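Glycosyl hydrolase, family 38 (Enterococcus faecalis, PDB 5KBP) probably acts as an alpha-mannosidase that binds carbohydrate, cleaves alpha-mannosidic linkages and binds a metal ion. Local coordinates at residues N45-F49 against D241-A245; Q316-A321 against G379-A383; D334-D338 against K835-N841. All coordinates share one frame; numbering follows the deposited sequence.

In the fold
Contact 1 comes first along the chain and sits alone at the periphery of the N-terminal glycosyl hydrolase domain, its centre about 49 Å from that of contact 2 and about 45 Å from that of contact 3. The other two are neighbours, with centres about 14 Å apart, and their segments alternate in sequence. Contact 2 pairs helices 304-332 and 362-393 of the middle domain; contact 3 lays the turn between helices 304-332 and 337-348 against the end of strand 829-836 and the turn after it. L382 of contact 2 packs on P336 of contact 3, so the helix pair adjoins the loop that meets the C-terminal beta sandwich.

Contact 1 (N45-F49 against D241-A245); sequences NDPEF and DITKA
D46 reaches across to T243 through a single carboxylate oxygen, the two side chains approaching from opposite directions. With CG swung anti to the backbone N (chi1 -172°), the carboxylate of D46 is carried toward helix 242-252. Its OD2 accepts a hydrogen bond from T243 OG1; the modelled separation of 2.4 Å is very short, and the exact length is doubtful. The other oxygen, OD1, turns back on its own segment and takes a weak bond from E48 N at 3.5 Å, in the manner of an Asx turn. This supplements the type I turn from D46 to F49, which is closed by F49 N bonding to D46 O at 3.3 Å. Next along the segment, E48 crosses T243 at about a right angle: its CB lies 3.6 Å from T243 CG2, whereas the chain bends at chi2 and leads the carboxylate away. F49 finishes the walk. The edge of its ring meets a methyl group, CD1 lying 3.9 Å from I242 CG2 near the ring plane. L42 and I43 of helix 25-45 also pack on the phenylalanine, H260 meets it edge-to-face, and K83 bonds to its carbonyl. T243 thus turns its hydroxyl to an acid and its methyl to the aliphatic part of another. The two D46 oxygens differ in use, one directed at T243 across the contact, the other making a weak bond within the turn, and the nearby first turn of helix 242-252 would probably help to stabilise the negative charge.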
loop_
_atom_site.group_PDB
_atom_site.type_symbol
_atom_site.label_atom_id
_atom_site.label_comp_id
_atom_site.label_asym_id
_atom_site.label_seq_id
_atom_site.Cartn_x
_atom_site.Cartn_y
_atom_site.Cartn_z
ATOM N N ASN A 45 -3.263 -7.852 -36.714
ATOM C CA ASN A 45 -3.856 -8.841 -37.610
ATOM C C ASN A 45 -4.935 -8.277 -38.522
ATOM O O ASN A 45 -5.016 -8.682 -39.684
ATOM C CB ASN A 45 -4.436 -10.003 -36.788
ATOM C CG ASN A 45 -3.405 -10.655 -35.888
ATOM O OD1 ASN A 45 -2.233 -10.772 -36.247
ATOM N ND2 ASN A 45 -3.839 -11.083 -34.708
ATOM N N ASP A 46 -5.769 -7.361 -38.028
ATOM C CA ASP A 46 -6.909 -6.870 -38.790
ATOM C C ASP A 46 -6.471 -5.704 -39.671
ATOM O O ASP A 46 -6.147 -4.633 -39.135
ATOM C CB ASP A 46 -8.029 -6.443 -37.855
ATOM C CG ASP A 46 -9.310 -6.098 -38.590
ATOM O OD1 ASP A 46 -9.422 -6.427 -39.791
ATOM O OD2 ASP A 46 -10.209 -5.507 -37.959
ATOM N N PRO A 47 -6.457 -5.852 -40.998
ATOM C CA PRO A 47 -5.953 -4.767 -41.858
ATOM C C PRO A 47 -6.862 -3.557 -41.921
ATOM O O PRO A 47 -6.416 -2.496 -42.379
ATOM C CB PRO A 47 -5.835 -5.433 -43.239
ATOM C CG PRO A 47 -5.971 -6.910 -42.988
ATOM C CD PRO A 47 -6.828 -7.042 -41.777
ATOM N N GLU A 48 -8.116 -3.674 -41.492
ATOM C CA GLU A 48 -9.040 -2.552 -41.511
ATOM C C GLU A 48 -9.151 -1.851 -40.165
ATOM O O GLU A 48 -9.805 -0.807 -40.080
ATOM C CB GLU A 48 -10.429 -3.021 -41.960
ATOM C CG GLU A 48 -10.428 -3.776 -43.279
ATOM C CD GLU A 48 -10.019 -2.906 -44.452
ATOM O OE1 GLU A 48 -10.201 -1.673 -44.376
ATOM O OE2 GLU A 48 -9.512 -3.458 -45.451
ATOM N N PHE A 49 -8.533 -2.396 -39.121
ATOM C CA PHE A 49 -8.523 -1.751 -37.811
ATOM C C PHE A 49 -7.609 -0.534 -37.863
ATOM O O PHE A 49 -6.383 -0.670 -37.926
ATOM C CB PHE A 49 -8.065 -2.739 -36.742
ATOM C CG PHE A 49 -8.284 -2.257 -35.337
ATOM C CD1 PHE A 49 -9.489 -2.485 -34.694
ATOM C CD2 PHE A 49 -7.285 -1.577 -34.658
ATOM C CE1 PHE A 49 -9.696 -2.042 -33.401
ATOM C CE2 PHE A 49 -7.486 -1.132 -33.364
ATOM C CZ PHE A 49 -8.694 -1.366 -32.734
ATOM N N ASP A 241 -15.272 -7.423 -33.574
ATOM C CA ASP A 241 -15.869 -7.400 -34.903
ATOM C C ASP A 241 -16.182 -5.982 -35.373
ATOM O O ASP A 241 -17.127 -5.779 -36.144
ATOM C CB ASP A 241 -17.132 -8.260 -34.932
ATOM C CG ASP A 241 -18.177 -7.793 -33.937
ATOM O OD1 ASP A 241 -17.791 -7.335 -32.842
ATOM O OD2 ASP A 241 -19.382 -7.879 -34.250
ATOM N N ILE A 242 -15.403 -4.996 -34.922
ATOM C CA ILE A 242 -15.668 -3.612 -35.300
ATOM C C ILE A 242 -15.451 -3.405 -36.794
ATOM O O ILE A 242 -16.137 -2.588 -37.418
ATOM C CB ILE A 242 -14.803 -2.653 -34.458
ATOM C CG1 ILE A 242 -15.193 -1.198 -34.727
ATOM C CG2 ILE A 242 -13.319 -2.877 -34.725
ATOM C CD1 ILE A 242 -16.628 -0.875 -34.367
ATOM N N THR A 243 -14.520 -4.148 -37.398
ATOM C CA THR A 243 -14.291 -4.026 -38.835
ATOM C C THR A 243 -15.490 -4.527 -39.631
ATOM O O THR A 243 -15.906 -3.889 -40.606
ATOM C CB THR A 243 -13.023 -4.788 -39.227
ATOM O OG1 THR A 243 -11.872 -3.992 -38.916
ATOM C CG2 THR A 243 -13.022 -5.127 -40.709
ATOM N N LYS A 244 -16.061 -5.663 -39.224
ATOM C CA LYS A 244 -17.231 -6.200 -39.914
ATOM C C LYS A 244 -18.430 -5.270 -39.786
ATOM O O LYS A 244 -19.148 -5.037 -40.766
ATOM C CB LYS A 244 -17.568 -7.585 -39.363
ATOM C CG LYS A 244 -18.822 -8.211 -39.951
ATOM C CD LYS A 244 -19.097 -9.563 -39.315
ATOM C CE LYS A 244 -20.348 -10.204 -39.887
ATOM N NZ LYS A 244 -20.602 -11.542 -39.284
ATOM N N ALA A 245 -18.664 -4.728 -38.588
ATOM C CA ALA A 245 -19.836 -3.886 -38.373
ATOM C C ALA A 245 -19.755 -2.591 -39.172
ATOM O O ALA A 245 -20.777 -2.079 -39.643
ATOM C CB ALA A 245 -19.997 -3.585 -36.886
#

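Contact 2 (Q316-A321 against G379-A383)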
loop_
_atom_site.group_PDB
_atom_site.type_symbol
_atom_site.label_atom_id
_atom_site.label_comp_id
_atom_site.label_asym_id
_atom_site.label_seq_id
_atom_site.Cartn_x
_atom_site.Cartn_y
_atom_site.Cartn_z
ATOM N N GLN A 316 4.766 19.182 -0.061
ATOM C CA GLN A 316 6.084 18.612 0.198
ATOM C C GLN A 316 6.937 18.567 -1.063
ATOM O O GLN A 316 8.160 18.739 -0.993
ATOM C CB GLN A 316 5.937 17.210 0.792
ATOM C CG GLN A 316 7.249 16.503 1.080
ATOM C CD GLN A 316 8.025 17.156 2.203
ATOM O OE1 GLN A 316 7.449 17.589 3.200
ATOM N NE2 GLN A 316 9.341 17.239 2.044
ATOM N N LEU A 317 6.318 18.348 -2.221
ATOM C CA LEU A 317 7.050 18.274 -3.479
ATOM C C LEU A 317 7.192 19.639 -4.145
ATOM O O LEU A 317 8.301 20.041 -4.512
ATOM C CB LEU A 317 6.358 17.292 -4.431
ATOM C CG LEU A 317 6.373 15.812 -4.041
ATOM C CD1 LEU A 317 5.566 14.981 -5.029
ATOM C CD2 LEU A 317 7.802 15.304 -3.954
ATOM N N GLU A 318 6.083 20.364 -4.303
ATOM C CA GLU A 318 6.113 21.611 -5.063
ATOM C C GLU A 318 6.825 22.721 -4.299
ATOM O O GLU A 318 7.580 23.502 -4.890
ATOM C CB GLU A 318 4.689 22.048 -5.411
ATOM C CG GLU A 318 3.845 20.981 -6.081
ATOM C CD GLU A 318 2.363 21.291 -6.009
ATOM O OE1 GLU A 318 2.011 22.396 -5.546
ATOM O OE2 GLU A 318 1.552 20.429 -6.407
ATOM N N ASN A 319 6.599 22.808 -2.990
ATOM C CA ASN A 319 6.997 23.973 -2.213
ATOM C C ASN A 319 8.092 23.686 -1.194
ATOM O O ASN A 319 8.515 24.609 -0.490
ATOM C CB ASN A 319 5.771 24.561 -1.507
ATOM C CG ASN A 319 4.606 24.777 -2.453
ATOM O OD1 ASN A 319 3.597 24.077 -2.384
ATOM N ND2 ASN A 319 4.743 25.747 -3.349
ATOM N N ILE A 320 8.564 22.444 -1.095
ATOM C CA ILE A 320 9.635 22.113 -0.159
ATOM C C ILE A 320 10.790 21.461 -0.908
ATOM O O ILE A 320 11.867 22.052 -1.049
ATOM C CB ILE A 320 9.136 21.194 0.971
ATOM C CG1 ILE A 320 7.891 21.776 1.642
ATOM C CG2 ILE A 320 10.236 20.983 1.998
ATOM C CD1 ILE A 320 8.135 23.084 2.351
ATOM N N ALA A 321 10.566 20.238 -1.398
ATOM C CA ALA A 321 11.653 19.440 -1.959
ATOM C C ALA A 321 12.240 20.086 -3.208
ATOM O O ALA A 321 13.460 20.259 -3.316
ATOM C CB ALA A 321 11.157 18.026 -2.265
ATOM N N GLY A 379 9.612 12.679 -0.977
ATOM C CA GLY A 379 9.726 14.121 -0.854
ATOM C C GLY A 379 10.485 14.552 0.385
ATOM O O GLY A 379 11.205 15.554 0.359
ATOM N N HIS A 380 10.337 13.806 1.482
ATOM C CA HIS A 380 11.104 14.105 2.687
ATOM C C HIS A 380 12.584 13.799 2.492
ATOM O O HIS A 380 13.445 14.587 2.898
ATOM C CB HIS A 380 10.547 13.323 3.877
ATOM C CG HIS A 380 9.391 13.990 4.555
ATOM N ND1 HIS A 380 8.106 13.942 4.059
ATOM C CD2 HIS A 380 9.328 14.720 5.693
ATOM C CE1 HIS A 380 7.300 14.614 4.863
ATOM N NE2 HIS A 380 8.017 15.096 5.862
ATOM N N PHE A 381 12.897 12.656 1.876
ATOM C CA PHE A 381 14.292 12.304 1.625
ATOM C C PHE A 381 14.970 13.349 0.747
ATOM O O PHE A 381 16.070 13.821 1.058
ATOM C CB PHE A 381 14.376 10.921 0.976
ATOM C CG PHE A 381 15.760 10.542 0.520
ATOM C CD1 PHE A 381 16.194 10.844 -0.765
ATOM C CD2 PHE A 381 16.625 9.877 1.372
ATOM C CE1 PHE A 381 17.465 10.497 -1.183
ATOM C CE2 PHE A 381 17.897 9.524 0.957
ATOM C CZ PHE A 381 18.316 9.836 -0.323
ATOM N N LEU A 382 14.326 13.719 -0.361
ATOM C CA LEU A 382 14.923 14.680 -1.281
ATOM C C LEU A 382 15.071 16.055 -0.643
ATOM O O LEU A 382 16.039 16.770 -0.931
ATOM C CB LEU A 382 14.088 14.767 -2.560
ATOM C CG LEU A 382 14.053 13.486 -3.395
ATOM C CD1 LEU A 382 13.136 13.642 -4.600
ATOM C CD2 LEU A 382 15.460 13.098 -3.829
ATOM N N ALA A 383 14.133 16.441 0.226
ATOM C CA ALA A 383 14.261 17.718 0.919
ATOM C C ALA A 383 15.397 17.681 1.933
ATOM O O ALA A 383 16.116 18.672 2.102
ATOM C CB ALA A 383 12.943 18.084 1.600
#
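Q316 lies across G379 and stacks its amide on H380. From CB, CG extends opposite the backbone N (chi1 179°), which sends the chain toward the neighbouring helix. CG settles against the backbone of G379, 3.8 Å from G379 C, an approach made where the partner has no side chain of its own. A bend at chi2 then turns the amide along the second helix. CD lies 3.7 Å from H380 ND1, and the amide is stacked on the imidazole with their planes only 17° apart. OE1 sits over one face of that ring, offset toward the rim, with H380 CE1 3.4 Å away. NE2 points instead to G379 O, giving a weak hydrogen bond of 3.0 Å; this same carbonyl accepts the helical bond from A383 N, so two donors share it. NE2 also brushes the A383 methyl.

The helices so joined, 304-332 and 362-393, belong to the helical middle domain found in family 38 enzymes. Here their short segments run almost parallel, 13° apart, with axes 9.6 Å from each other. Small residues line the interface: L317 CD2 rests 3.8 Å from G379 CA, on the same glycine that receives Q316 CG, while the methyls of A321 and A383 face each other and I320 CG2 touches A383 CB at 4.0 Å. The 317-321 stretch is a wider pi-type turn, in which A321 N bonds to Q316 O. F340 of helix 337-348 packs on both A321 and L382. Outside the pair, H380 ND1 bonds to N376 O, and H380 also packs on E27 of the second subunit and lies close to a bound sulfate.

Contact 3 (D334-D338 against K835-N841); sequences DYPHD and KRQEQTN
Y335 and H337 both present ring faces to the segment 835-841. R836 CB stands over the centre of the tyrosine ring in a CH-pi contact, 3.9 Å from its centroid, and CG and CD follow the ring. At the far end, Y335 OH touches K835 CB and is buried without a polar partner. H337 is sandwiched: E838 CA makes a CH-pi contact over one face, 3.5 Å from the centroid, and Y335 CD1 lies over the opposite one. Its NE2 gives R836 O a weak hydrogen bond of 3.3 Å; Q837 O and E838 O come closer to the ring nitrogens, but too poorly angled for hydrogen bonds. The amide of N841 comes to the imidazole edge, and its ND2 bonds to a water that also takes a weak bond from Y335 N.

Further out, R836 NH1 grips N841 O in the guanidinium plane (2.8 Å), while NH2 forms a salt bridge with E330 and NE hydrogen-bonds to A326 O. P336 centres an inverse gamma turn between the two rings. The result is an interdomain junction: the loop joining helices 304-332 and 337-348, docked on the hairpin turn between strands 829-836 and 843-849 of the C-terminal sandwich.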
loop_
_atom_site.group_PDB
_atom_site.type_symbol
_atom_site.label_atom_id
_atom_site.label_comp_id
_atom_site.label_asym_id
_atom_site.label_seq_id
_atom_site.Cartn_x
_atom_site.Cartn_y
_atom_site.Cartn_z
ATOM N N ASP A 334 24.141 18.823 -9.109
ATOM C CA ASP A 334 23.244 17.708 -9.363
ATOM C C ASP A 334 21.818 18.089 -8.987
ATOM O O ASP A 334 21.586 18.960 -8.144
ATOM C CB ASP A 334 23.664 16.454 -8.578
ATOM C CG ASP A 334 25.115 16.073 -8.810
ATOM O OD1 ASP A 334 25.633 16.322 -9.918
ATOM O OD2 ASP A 334 25.739 15.525 -7.877
ATOM N N TYR A 335 20.865 17.425 -9.631
ATOM C CA TYR A 335 19.445 17.588 -9.351
ATOM C C TYR A 335 18.772 16.234 -9.520
ATOM O O TYR A 335 18.878 15.615 -10.588
ATOM C CB TYR A 335 18.816 18.634 -10.273
ATOM C CG TYR A 335 17.402 19.029 -9.901
ATOM C CD1 TYR A 335 16.310 18.313 -10.377
ATOM C CD2 TYR A 335 17.158 20.126 -9.085
ATOM C CE1 TYR A 335 15.018 18.674 -10.049
ATOM C CE2 TYR A 335 15.867 20.494 -8.750
ATOM C CZ TYR A 335 14.802 19.764 -9.235
ATOM O OH TYR A 335 13.514 20.122 -8.908
ATOM N N PRO A 336 18.078 15.730 -8.482
ATOM C CA PRO A 336 17.519 14.365 -8.531
ATOM C C PRO A 336 16.260 14.284 -9.385
ATOM O O PRO A 336 15.134 14.181 -8.889
ATOM C CB PRO A 336 17.248 14.068 -7.053
ATOM C CG PRO A 336 16.933 15.404 -6.470
ATOM C CD PRO A 336 17.790 16.403 -7.208
ATOM N N HIS A 337 16.450 14.328 -10.707
ATOM C CA HIS A 337 15.315 14.304 -11.628
ATOM C C HIS A 337 14.595 12.962 -11.591
ATOM O O HIS A 337 13.360 12.912 -11.530
ATOM C CB HIS A 337 15.787 14.629 -13.047
ATOM C CG HIS A 337 16.079 16.079 -13.265
ATOM N ND1 HIS A 337 17.353 16.560 -13.475
ATOM C CD2 HIS A 337 15.259 17.156 -13.296
ATOM C CE1 HIS A 337 17.305 17.872 -13.628
ATOM N NE2 HIS A 337 16.046 18.257 -13.528
ATOM N N ASP A 338 15.350 11.861 -11.642
ATOM C CA ASP A 338 14.732 10.537 -11.639
ATOM C C ASP A 338 13.917 10.307 -10.372
ATOM O O ASP A 338 12.841 9.700 -10.419
ATOM C CB ASP A 338 15.800 9.453 -11.793
ATOM C CG ASP A 338 16.421 9.436 -13.178
ATOM O OD1 ASP A 338 15.833 10.041 -14.099
ATOM O OD2 ASP A 338 17.491 8.812 -13.351
ATOM N N LYS A 835 11.794 24.794 -9.669
ATOM C CA LYS A 835 12.444 23.505 -9.888
ATOM C C LYS A 835 13.400 23.658 -11.066
ATOM O O LYS A 835 13.723 24.777 -11.474
ATOM C CB LYS A 835 11.391 22.402 -10.099
ATOM C CG LYS A 835 10.618 22.507 -11.403
ATOM C CD LYS A 835 9.595 21.391 -11.529
ATOM C CE LYS A 835 9.007 21.333 -12.927
ATOM N NZ LYS A 835 10.034 20.949 -13.935
ATOM N N ARG A 836 13.856 22.536 -11.620
ATOM C CA ARG A 836 14.807 22.558 -12.719
ATOM C C ARG A 836 14.390 21.576 -13.806
ATOM O O ARG A 836 13.739 20.563 -13.538
ATOM C CB ARG A 836 16.229 22.243 -12.227
ATOM C CG ARG A 836 16.789 23.318 -11.307
ATOM C CD ARG A 836 18.246 23.086 -10.953
ATOM N NE ARG A 836 18.766 24.198 -10.163
ATOM C CZ ARG A 836 19.364 25.267 -10.678
ATOM N NH1 ARG A 836 19.531 25.371 -11.990
ATOM N NH2 ARG A 836 19.801 26.233 -9.879
ATOM N N GLN A 837 14.773 21.897 -15.041
ATOM C CA GLN A 837 14.409 21.084 -16.194
ATOM C C GLN A 837 15.208 19.783 -16.208
ATOM O O GLN A 837 16.325 19.712 -15.691
ATOM C CB GLN A 837 14.639 21.873 -17.485
ATOM C CG GLN A 837 14.024 21.256 -18.730
ATOM C CD GLN A 837 13.992 22.220 -19.899
ATOM O OE1 GLN A 837 14.869 23.074 -20.040
ATOM N NE2 GLN A 837 12.972 22.097 -20.740
ATOM N N GLU A 838 14.625 18.752 -16.831
ATOM C CA GLU A 838 15.131 17.389 -16.674
ATOM C C GLU A 838 16.578 17.259 -17.138
ATOM O O GLU A 838 17.439 16.779 -16.391
ATOM C CB GLU A 838 14.240 16.404 -17.431
ATOM C CG GLU A 838 13.028 15.931 -16.645
ATOM C CD GLU A 838 12.532 14.577 -17.110
ATOM O OE1 GLU A 838 11.919 13.855 -16.297
ATOM O OE2 GLU A 838 12.766 14.231 -18.286
ATOM N N GLN A 839 16.868 17.668 -18.371
ATOM C CA GLN A 839 18.199 17.478 -18.935
ATOM C C GLN A 839 19.046 18.743 -18.921
ATOM O O GLN A 839 20.245 18.672 -18.635
ATOM C CB GLN A 839 18.093 16.950 -20.370
ATOM C CG GLN A 839 17.419 15.589 -20.472
ATOM C CD GLN A 839 17.542 14.974 -21.853
ATOM O OE1 GLN A 839 18.546 14.335 -22.173
ATOM N NE2 GLN A 839 16.520 15.162 -22.679
ATOM N N THR A 840 18.453 19.900 -19.215
ATOM C CA THR A 840 19.219 21.138 -19.285
ATOM C C THR A 840 19.563 21.703 -17.913
ATOM O O THR A 840 20.471 22.536 -17.815
ATOM C CB THR A 840 18.449 22.189 -20.087
ATOM O OG1 THR A 840 17.225 22.503 -19.413
ATOM C CG2 THR A 840 18.130 21.667 -21.480
ATOM N N ASN A 841 18.857 21.278 -16.862
ATOM C CA ASN A 841 19.054 21.763 -15.495
ATOM C C ASN A 841 18.793 23.260 -15.358
ATOM O O ASN A 841 19.234 23.882 -14.386
ATOM C CB ASN A 841 20.458 21.424 -14.974
ATOM C CG ASN A 841 20.623 19.951 -14.657
ATOM O OD1 ASN A 841 21.384 19.242 -15.315
ATOM N ND2 ASN A 841 19.914 19.484 -13.637
HETATM O O HOH W 1 21.106 17.216 -12.429
#